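Local atomic coordinates of MgGH51 (Meripilus giganteus, PDB entry 6ZPV), a protein that probably hydrolyses terminal alpha-L-arabinofuranosyl residues from arabinose-containing plant polysaccharides, as a fungal glycoside hydrolase of family GH51. Residues 441-452 and 484-494. Residues are numbered along the deposited sequence; the frame is centred on the assembly and turned at random.
With NAG (2-acetamido-2-deoxy-beta-D-glucopyranose), chain C.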
# COMPACT_ATOMS: atom_id res chain seq x y z
N PHE A 441 9.77 13.57 14.07
CA PHE A 441 10.06 13.38 12.64
C PHE A 441 11.53 13.47 12.34
O PHE A 441 11.89 13.71 11.18
CB PHE A 441 9.13 14.26 11.81
CG PHE A 441 7.68 14.19 12.23
CD1 PHE A 441 6.90 13.12 11.87
CD2 PHE A 441 7.09 15.12 13.09
CE1 PHE A 441 5.59 12.99 12.31
CE2 PHE A 441 5.81 14.97 13.54
CZ PHE A 441 5.06 13.89 13.17
N GLY A 442 12.38 13.32 13.34
CA GLY A 442 13.84 13.35 13.17
C GLY A 442 14.47 12.08 12.71
O GLY A 442 13.78 11.19 12.14
N THR A 443 15.78 12.01 12.94
CA THR A 443 16.62 10.90 12.47
C THR A 443 16.62 9.73 13.46
O THR A 443 16.30 9.93 14.69
CB THR A 443 18.05 11.39 12.25
OG1 THR A 443 18.51 11.74 13.55
CG2 THR A 443 18.12 12.55 11.29
N VAL A 444 17.16 8.59 13.04
CA VAL A 444 17.38 7.42 13.93
C VAL A 444 18.30 7.83 15.07
O VAL A 444 18.05 7.46 16.20
CB VAL A 444 17.84 6.20 13.12
CG1 VAL A 444 18.27 5.03 14.01
CG2 VAL A 444 16.78 5.81 12.10
N ALA A 445 19.35 8.62 14.82
CA ALA A 445 20.25 9.03 15.90
C ALA A 445 19.52 9.83 16.97
O ALA A 445 19.94 9.74 18.14
CB ALA A 445 21.42 9.76 15.32
N ASP A 446 18.45 10.53 16.61
CA ASP A 446 17.62 11.35 17.52
C ASP A 446 16.29 10.64 17.83
O ASP A 446 15.31 11.32 18.16
CB ASP A 446 17.42 12.73 16.89
CG ASP A 446 18.68 13.54 16.79
OD1 ASP A 446 19.58 13.38 17.61
OD2 ASP A 446 18.78 14.32 15.84
N GLY A 447 16.24 9.31 17.81
CA GLY A 447 15.15 8.53 18.42
C GLY A 447 14.12 7.97 17.42
O GLY A 447 13.27 7.16 17.84
N ARG A 448 14.23 8.30 16.14
CA ARG A 448 13.30 7.74 15.14
C ARG A 448 13.50 6.24 15.01
O ARG A 448 14.63 5.71 15.01
CB ARG A 448 13.56 8.40 13.80
CG ARG A 448 12.57 8.09 12.70
CD ARG A 448 11.25 8.80 12.91
NE ARG A 448 10.36 8.71 11.76
CZ ARG A 448 10.33 9.59 10.76
NH1 ARG A 448 11.12 10.65 10.77
NH2 ARG A 448 9.45 9.44 9.77
N LEU A 449 12.38 5.51 14.88
CA LEU A 449 12.46 4.06 14.72
C LEU A 449 12.71 3.73 13.25
O LEU A 449 11.89 4.11 12.37
CB LEU A 449 11.18 3.42 15.21
CG LEU A 449 10.87 3.61 16.69
CD1 LEU A 449 9.62 2.90 17.10
CD2 LEU A 449 12.04 3.30 17.62
N ALA A 450 13.79 3.01 12.95
CA ALA A 450 14.07 2.52 11.59
C ALA A 450 13.04 1.44 11.18
O ALA A 450 12.72 1.36 10.01
CB ALA A 450 15.45 1.98 11.52
N PHE A 451 12.62 0.63 12.16
CA PHE A 451 11.61 -0.42 12.00
C PHE A 451 10.77 -0.41 13.26
O PHE A 451 11.24 -0.01 14.33
CB PHE A 451 12.29 -1.80 11.83
CG PHE A 451 13.09 -1.95 10.57
CD1 PHE A 451 12.45 -2.21 9.37
CD2 PHE A 451 14.46 -1.82 10.58
CE1 PHE A 451 13.14 -2.30 8.17
CE2 PHE A 451 15.19 -1.90 9.40
CZ PHE A 451 14.51 -2.20 8.20
N PRO A 452 9.53 -0.90 13.19
CA PRO A 452 8.74 -1.05 14.41
C PRO A 452 9.52 -1.91 15.42
O PRO A 452 10.29 -2.81 15.03
CB PRO A 452 7.47 -1.75 13.93
CG PRO A 452 7.35 -1.35 12.46
CD PRO A 452 8.81 -1.35 11.99
N GLN A 484 7.30 -0.71 2.75
CA GLN A 484 8.64 -0.12 2.62
C GLN A 484 9.59 -0.98 1.80
O GLN A 484 9.94 -2.09 2.23
CB GLN A 484 9.26 0.08 3.99
CG GLN A 484 10.70 0.56 3.99
CD GLN A 484 11.40 0.39 5.33
OE1 GLN A 484 10.96 -0.32 6.21
NE2 GLN A 484 12.54 1.05 5.44
N HIS A 485 10.11 -0.42 0.71
CA HIS A 485 11.27 -1.01 0.01
C HIS A 485 12.49 -0.59 0.79
O HIS A 485 12.80 0.60 0.91
CB HIS A 485 11.35 -0.51 -1.45
CG HIS A 485 12.22 -1.36 -2.26
ND1 HIS A 485 13.54 -1.68 -1.88
CD2 HIS A 485 11.93 -2.07 -3.38
CE1 HIS A 485 13.97 -2.51 -2.81
NE2 HIS A 485 13.04 -2.77 -3.75
N VAL A 486 13.21 -1.55 1.37
CA VAL A 486 14.36 -1.21 2.22
C VAL A 486 15.49 -0.55 1.46
O VAL A 486 16.35 0.04 2.09
CB VAL A 486 14.84 -2.41 3.02
CG1 VAL A 486 13.78 -2.91 3.95
CG2 VAL A 486 15.42 -3.51 2.11
N ASN A 487 15.48 -0.59 0.14
CA ASN A 487 16.51 0.10 -0.64
C ASN A 487 16.09 1.47 -1.10
O ASN A 487 16.91 2.17 -1.74
CB ASN A 487 16.98 -0.74 -1.83
CG ASN A 487 17.51 -2.08 -1.42
OD1 ASN A 487 16.94 -3.13 -1.71
ND2 ASN A 487 18.63 -2.07 -0.70
N SER A 488 14.87 1.92 -0.83
CA SER A 488 14.42 3.28 -1.20
C SER A 488 13.30 3.72 -0.27
O SER A 488 12.13 3.54 -0.55
CB SER A 488 13.99 3.33 -2.64
OG SER A 488 13.59 4.67 -2.97
N THR A 489 13.73 4.30 0.85
CA THR A 489 12.87 4.69 1.96
C THR A 489 12.81 6.20 2.17
O THR A 489 13.88 6.83 2.24
CB THR A 489 13.38 4.00 3.23
OG1 THR A 489 13.22 2.57 3.10
CG2 THR A 489 12.62 4.46 4.45
N GLN A 490 11.60 6.73 2.24
CA GLN A 490 11.34 8.13 2.57
C GLN A 490 10.71 8.35 3.96
O GLN A 490 10.72 9.46 4.43
CB GLN A 490 10.53 8.83 1.50
CG GLN A 490 11.14 8.76 0.10
CD GLN A 490 10.98 7.45 -0.63
OE1 GLN A 490 9.86 6.97 -0.66
NE2 GLN A 490 12.08 6.94 -1.21
N TRP A 491 10.25 7.29 4.58
CA TRP A 491 9.58 7.38 5.89
C TRP A 491 9.75 6.06 6.65
O TRP A 491 9.58 5.02 5.99
CB TRP A 491 8.10 7.67 5.73
CG TRP A 491 7.30 7.85 6.98
CD1 TRP A 491 6.88 6.91 7.85
CD2 TRP A 491 6.87 9.11 7.54
NE1 TRP A 491 6.14 7.45 8.86
CE2 TRP A 491 6.13 8.82 8.70
CE3 TRP A 491 7.11 10.46 7.23
CZ2 TRP A 491 5.52 9.81 9.49
CZ3 TRP A 491 6.53 11.47 8.00
CH2 TRP A 491 5.77 11.11 9.12
N THR A 492 10.05 6.10 7.94
CA THR A 492 10.03 4.94 8.82
C THR A 492 9.28 5.35 10.07
O THR A 492 9.19 6.53 10.41
CB THR A 492 11.44 4.48 9.17
OG1 THR A 492 12.09 5.46 10.01
CG2 THR A 492 12.29 4.22 7.94
N PRO A 493 8.84 4.39 10.89
CA PRO A 493 8.77 2.96 10.59
C PRO A 493 7.56 2.62 9.70
O PRO A 493 6.63 3.40 9.57
CB PRO A 493 8.59 2.36 11.99
CG PRO A 493 7.74 3.35 12.71
CD PRO A 493 8.24 4.69 12.18
N ASP A 494 7.62 1.44 9.11
CA ASP A 494 6.59 0.94 8.18
C ASP A 494 6.11 -0.45 8.58
O ASP A 494 6.88 -1.21 9.18
CB ASP A 494 7.17 0.96 6.76
CG ASP A 494 7.70 2.31 6.40
OD1 ASP A 494 6.91 3.23 6.19
OD2 ASP A 494 9.00 2.46 6.39
C1 NAG C . 19.23 -3.27 -0.25
C2 NAG C . 20.73 -3.33 -0.66
C3 NAG C . 21.47 -4.47 0.01
C4 NAG C . 21.19 -4.50 1.52
C5 NAG C . 19.72 -4.51 1.72
C6 NAG C . 19.25 -4.62 3.20
C7 NAG C . 21.33 -2.35 -2.82
C8 NAG C . 21.36 -2.66 -4.29
N2 NAG C . 20.82 -3.37 -2.13
O3 NAG C . 22.87 -4.33 -0.25
O4 NAG C . 21.82 -5.71 2.01
O5 NAG C . 19.17 -3.31 1.16
O6 NAG C . 19.82 -3.52 3.88
O7 NAG C . 21.80 -1.32 -2.37
O HOH W 1 10.33 0.48 8.82
O HOH W 2 14.40 1.25 7.76
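Arg-448 puts its guanidinium over one face of the Trp-491 indole. Arg-448 NH2 sits 3.4 Å from Trp-491 CD2, and CZ lies almost on the normal of the six-membered ring. This is a cation-pi contact, made edge-on, since the guanidinium and ring planes are 75° apart. The arginine chain bends at chi2, which turns its end back toward residues 484-494. There NE donates to Thr-492 O (2.8 Å, N-H...O angle 138°), and NH2 adds a weak bond to the same oxygen. Arg-448 NH1 donates to Gly-442 O at 3.0 Å, on a carbonyl lone pair. Two good bonds, with the weak one from NH2, hold the rotation of the group. The Phe-441 ring meets Trp-491 rim to rim, CD1 to CH2 3.6 Å.

Thr-492 OG1, between the backbone N and the carbonyl carbon (chi1 68°), reaches residues 441-452 and donates to Leu-449 O at 2.7 Å. Pro-493, after a cis peptide, sets CB against Pro-452 CD at 3.7 Å. Two waters join Ala-450 O to the Gln-484 amide, one at NE2 and one at OE1; the latter also accepts from Asp-494 N. Phe-451 CE1 approaches Gln-484 OE1 at 3.5 Å, and this oxygen is also hydrogen-bonded to Ser-497 OG. In the type I turn from His-485 to Ser-488, away from the 441-452 loop, Asn-487 ND2 carries an N-linked NAG.

The contact joins two loops of the catalytic (beta/alpha)8 barrel expected of this family. Residues 441-452 lead from strand 424-432 into helix 454-469. Residues 484-494 run from strand 483-485 toward strand 496-498. Tyr-402 meets Trp-491 edge-to-face, while Pro-452 and Pro-493 both rest on Tyr-479 of strand 474-479, and Pro-452 also touches helix 507-517.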